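Local coordinates for protein fusion DH (Streptomyces sp. MJ635-86F5, PDB 6K97) that probably dehydrates polyketide chains carried on phosphopantetheine, as an engineered fusion of the parts of a split, double hot dog dehydratase domain of cremimycin biosynthesis, at residues His34-Thr39 with Arg57-Leu62; Leu81-Ala86 with Phe248-Ala253. All coordinates share one frame; numbering follows the deposited sequence.

Contact 1. Residues His34-Thr39 with Arg57-Leu62; sequences HPLLAT and REHPWL
P35 and L36, in the loop ahead of strand 39-42, meet H59 and W61, in the loop between strands 48-55 and 65-67. Both loops belong to the first part of the fusion, within a polyketide synthase dehydratase domain of double hot dog fold. H34 comes first. Its ND1 accepts the backbone N of L36 at 3.2 Å, with that N tilted out of the ring plane, while its NE2 bonds to E80 on helix 75-88. P35 then supplies the polar link to the other loop. H59 NE2 donates to P35 O at 3.2 Å, with an N-H...O angle of 141°. The oxygen lies near the plane of the imidazole, but the donor sits above the carbonyl plane, so the bond is bent and not along a lone pair. L36 follows and supplies the apolar half. Its CG is anti to the carbonyl carbon (chi1 -54°), and the CD2 branch reaches over one face of the H59 ring. CD2 is 3.9 Å from the ring centroid and 23° off the normal, a CH-pi contact. The same methyl comes to the edge of the W61 indole, CD2 to CZ2 4.5 Å. On the facing loop, L62 N bonds back to H59 O at 3.0 Å, and the H59 side chain also touches L54. Replacing H59 by alanine is likely to leave P35 O without this donor and the L36 CD2 methyl without the ring face it packs on. The contact is small and two-sided: one imidazole is used at its edge by an oxygen and over its face by a methyl. The donating NE2 implies that this nitrogen carries a proton.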
# COMPACT_ATOMS: atom_id res chain seq x y z
N HIS A 34 -0.42 14.02 7.11
CA HIS A 34 0.58 13.94 8.17
C HIS A 34 1.89 14.45 7.65
O HIS A 34 2.17 14.28 6.51
CB HIS A 34 0.72 12.49 8.62
CG HIS A 34 1.49 12.31 9.87
ND1 HIS A 34 2.84 12.03 9.88
CD2 HIS A 34 1.12 12.42 11.16
CE1 HIS A 34 3.26 11.93 11.13
NE2 HIS A 34 2.23 12.16 11.93
N PRO A 35 2.74 15.03 8.51
CA PRO A 35 4.03 15.53 8.00
C PRO A 35 5.04 14.49 7.45
O PRO A 35 5.91 14.87 6.69
CB PRO A 35 4.62 16.26 9.21
CG PRO A 35 3.42 16.64 10.04
CD PRO A 35 2.46 15.47 9.88
N LEU A 36 4.97 13.22 7.86
CA LEU A 36 5.87 12.15 7.39
C LEU A 36 5.25 11.06 6.50
O LEU A 36 5.93 10.19 6.03
CB LEU A 36 6.50 11.45 8.59
CG LEU A 36 7.19 12.39 9.57
CD1 LEU A 36 7.60 11.73 10.88
CD2 LEU A 36 8.41 13.05 8.95
N LEU A 37 3.94 11.09 6.28
CA LEU A 37 3.27 10.08 5.46
C LEU A 37 2.41 10.76 4.43
O LEU A 37 1.74 11.75 4.73
CB LEU A 37 2.42 9.18 6.34
CG LEU A 37 3.20 8.39 7.38
CD1 LEU A 37 2.29 7.73 8.39
CD2 LEU A 37 4.07 7.36 6.72
N ALA A 38 2.45 10.25 3.20
CA ALA A 38 1.63 10.74 2.11
C ALA A 38 0.31 9.94 1.87
O ALA A 38 -0.68 10.53 1.48
CB ALA A 38 2.47 10.74 0.84
N THR A 39 0.29 8.62 2.11
CA THR A 39 -0.84 7.74 1.78
C THR A 39 -1.33 6.88 2.95
O THR A 39 -0.59 6.61 3.89
CB THR A 39 -0.49 6.74 0.63
OG1 THR A 39 0.42 5.75 1.10
CG2 THR A 39 0.10 7.44 -0.60
N ARG A 57 16.70 16.47 3.16
CA ARG A 57 16.57 17.77 2.51
C ARG A 57 15.18 18.33 2.63
O ARG A 57 15.02 19.54 2.70
CB ARG A 57 16.92 17.66 1.02
CG ARG A 57 18.38 17.28 0.79
CD ARG A 57 18.71 17.14 -0.70
NE ARG A 57 19.13 18.41 -1.29
CZ ARG A 57 20.39 18.81 -1.48
NH1 ARG A 57 21.44 18.05 -1.14
NH2 ARG A 57 20.61 20.01 -2.03
N GLU A 58 14.15 17.48 2.64
CA GLU A 58 12.79 17.96 2.88
C GLU A 58 12.49 18.16 4.36
O GLU A 58 11.47 18.72 4.69
CB GLU A 58 11.73 17.02 2.29
CG GLU A 58 11.78 16.78 0.78
CD GLU A 58 10.95 15.57 0.37
OE1 GLU A 58 10.44 14.85 1.26
OE2 GLU A 58 10.81 15.30 -0.83
N HIS A 59 13.32 17.64 5.26
CA HIS A 59 13.03 17.67 6.70
C HIS A 59 14.26 18.07 7.49
O HIS A 59 14.75 17.30 8.31
CB HIS A 59 12.52 16.30 7.21
CG HIS A 59 11.10 15.98 6.84
ND1 HIS A 59 10.78 14.99 5.94
CD2 HIS A 59 9.93 16.50 7.26
CE1 HIS A 59 9.46 14.92 5.81
NE2 HIS A 59 8.92 15.82 6.61
N PRO A 60 14.76 19.29 7.27
CA PRO A 60 16.05 19.62 7.89
C PRO A 60 16.05 19.62 9.42
O PRO A 60 17.10 19.45 10.03
CB PRO A 60 16.36 21.04 7.34
CG PRO A 60 15.35 21.31 6.28
CD PRO A 60 14.18 20.42 6.52
N TRP A 61 14.90 19.78 10.04
CA TRP A 61 14.83 19.62 11.50
C TRP A 61 15.39 18.29 12.02
O TRP A 61 16.00 18.25 13.11
CB TRP A 61 13.42 19.80 12.02
CG TRP A 61 12.45 18.82 11.53
CD1 TRP A 61 11.90 18.78 10.28
CD2 TRP A 61 11.85 17.76 12.27
NE1 TRP A 61 10.97 17.76 10.21
CE2 TRP A 61 10.93 17.11 11.40
CE3 TRP A 61 11.99 17.31 13.57
CZ2 TRP A 61 10.20 16.01 11.78
CZ3 TRP A 61 11.22 16.22 13.97
CH2 TRP A 61 10.35 15.57 13.07
N LEU A 62 15.23 17.22 11.24
CA LEU A 62 15.75 15.92 11.66
C LEU A 62 17.29 15.92 11.76
O LEU A 62 17.86 15.09 12.45
CB LEU A 62 15.23 14.79 10.75
CG LEU A 62 13.73 14.62 10.89
CD1 LEU A 62 13.17 13.58 9.93
CD2 LEU A 62 13.39 14.23 12.31

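Contact 2. Residues Leu81-Ala86 with Phe248-Ala253; sequences LALHAA and FHVHPA
H84 and H249 meet rim to rim, their side chains crossing at about a right angle, their ring planes turned 47° apart and neither lying over the other. H84 ND1 and H249 NE2 are 2.9 Å apart and share a hydrogen bond of 155°, each ring meeting the other at its edge. Either nitrogen could be the donor. H84 leaves helix 75-88 with CG anti to the backbone N (chi1 -165°), which carries the ring to H249; the second torsion then sets ND1 toward it. The H249 ring lies alongside the helix, with the carbonyl carbon of L83 over one face. Next to the histidine pair, L83 CB packs on H249 CB at 4.0 Å. L83 CD1 reaches V250 CG2 more loosely, at 4.4 Å. The second segment then enters helix 252-266, where H251 is the N-cap: its ND1 accepts A253 N at 3.2 Å, in the ring plane. This is a buried contact between the two parts joined in this engineered fusion, the second in the predicted C-terminal hot dog fold. The outer nitrogens are also held, H84 NE2 by T32 OG1 and H249 ND1 by S287 OG. Each imidazole is thus gripped at both nitrogens, which probably fixes its rotation.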
# COMPACT_ATOMS: atom_id res chain seq x y z
N LEU A 81 4.79 7.82 14.08
CA LEU A 81 4.26 7.11 12.95
C LEU A 81 3.21 6.11 13.41
O LEU A 81 2.16 6.05 12.82
CB LEU A 81 5.38 6.38 12.23
CG LEU A 81 6.32 7.32 11.48
CD1 LEU A 81 7.55 6.61 11.03
CD2 LEU A 81 5.63 8.03 10.33
N ALA A 82 3.47 5.39 14.50
CA ALA A 82 2.53 4.44 15.05
C ALA A 82 1.24 5.14 15.57
O ALA A 82 0.16 4.62 15.40
CB ALA A 82 3.17 3.65 16.16
N LEU A 83 1.39 6.30 16.18
CA LEU A 83 0.23 7.08 16.60
C LEU A 83 -0.65 7.40 15.40
O LEU A 83 -1.87 7.22 15.49
CB LEU A 83 0.64 8.37 17.33
CG LEU A 83 1.27 8.08 18.72
CD1 LEU A 83 1.92 9.32 19.30
CD2 LEU A 83 0.25 7.50 19.70
N HIS A 84 -0.07 7.77 14.26
CA HIS A 84 -0.90 8.04 13.09
C HIS A 84 -1.63 6.77 12.64
O HIS A 84 -2.87 6.76 12.42
CB HIS A 84 -0.11 8.63 11.95
CG HIS A 84 -0.97 9.24 10.90
ND1 HIS A 84 -1.68 10.41 11.11
CD2 HIS A 84 -1.32 8.81 9.67
CE1 HIS A 84 -2.40 10.69 10.04
NE2 HIS A 84 -2.22 9.73 9.16
N ALA A 85 -0.92 5.67 12.59
CA ALA A 85 -1.59 4.42 12.24
C ALA A 85 -2.70 4.11 13.23
O ALA A 85 -3.79 3.69 12.86
CB ALA A 85 -0.58 3.31 12.20
N ALA A 86 -2.41 4.30 14.52
CA ALA A 86 -3.39 3.99 15.56
C ALA A 86 -4.68 4.79 15.35
O ALA A 86 -5.78 4.24 15.36
CB ALA A 86 -2.81 4.25 16.93
N PHE A 248 1.20 17.48 14.25
CA PHE A 248 1.49 16.11 14.63
C PHE A 248 0.61 15.60 15.73
O PHE A 248 0.05 16.37 16.56
CB PHE A 248 2.89 16.05 15.22
CG PHE A 248 4.03 16.26 14.26
CD1 PHE A 248 4.60 15.21 13.63
CD2 PHE A 248 4.61 17.49 14.14
CE1 PHE A 248 5.70 15.37 12.82
CE2 PHE A 248 5.72 17.69 13.31
CZ PHE A 248 6.26 16.61 12.65
N HIS A 249 0.57 14.27 15.86
CA HIS A 249 -0.08 13.70 17.06
C HIS A 249 0.68 14.18 18.27
O HIS A 249 0.09 14.86 19.09
CB HIS A 249 -0.23 12.21 16.96
CG HIS A 249 -1.11 11.84 15.80
ND1 HIS A 249 -2.47 12.03 15.82
CD2 HIS A 249 -0.80 11.43 14.55
CE1 HIS A 249 -2.98 11.64 14.68
NE2 HIS A 249 -1.98 11.31 13.87
N VAL A 250 1.97 13.88 18.32
CA VAL A 250 2.90 14.52 19.25
C VAL A 250 4.29 14.72 18.59
O VAL A 250 4.95 13.80 18.25
CB VAL A 250 3.11 13.67 20.52
CG1 VAL A 250 3.91 14.48 21.52
CG2 VAL A 250 1.79 13.26 21.14
N HIS A 251 4.69 15.97 18.45
CA HIS A 251 5.86 16.37 17.76
C HIS A 251 6.98 15.54 18.38
O HIS A 251 7.18 15.58 19.57
CB HIS A 251 6.09 17.90 17.93
CG HIS A 251 7.09 18.50 16.96
ND1 HIS A 251 8.40 18.09 16.89
CD2 HIS A 251 6.97 19.49 16.04
CE1 HIS A 251 9.04 18.78 15.97
NE2 HIS A 251 8.20 19.64 15.44
N PRO A 252 7.70 14.79 17.55
CA PRO A 252 8.76 13.96 18.04
C PRO A 252 9.83 14.68 18.87
O PRO A 252 10.32 14.10 19.82
CB PRO A 252 9.37 13.42 16.77
CG PRO A 252 8.22 13.33 15.82
CD PRO A 252 7.38 14.52 16.14
N ALA A 253 10.16 15.94 18.55
CA ALA A 253 11.09 16.76 19.38
C ALA A 253 10.54 17.06 20.80
O ALA A 253 11.28 17.09 21.78
CB ALA A 253 11.42 18.06 18.68

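Contacts 1 and 2 lie side by side, their centres 12 Å apart. H34 CD2 packs against H84 ND1 at 3.5 Å, and L37 CG meets L81 CD2 at 3.8 Å, so loop 34-39 lies against helix 75-88. Two further touches join the parts of the fusion: P35 CG to F248 CE1 at 3.8 Å and W61 CZ3 to H251 CE1 at 3.9 Å, the latter an edge-to-face ring pair. E80 serves both contacts, its OE2 bonding H34 NE2 and H249 N. H251 opens an HPALLD sequence, a motif that in related dehydratases carries the active-site aspartate, so contact 2 probably borders that site. W61, by packing on H251, ties contact 1 to the same region.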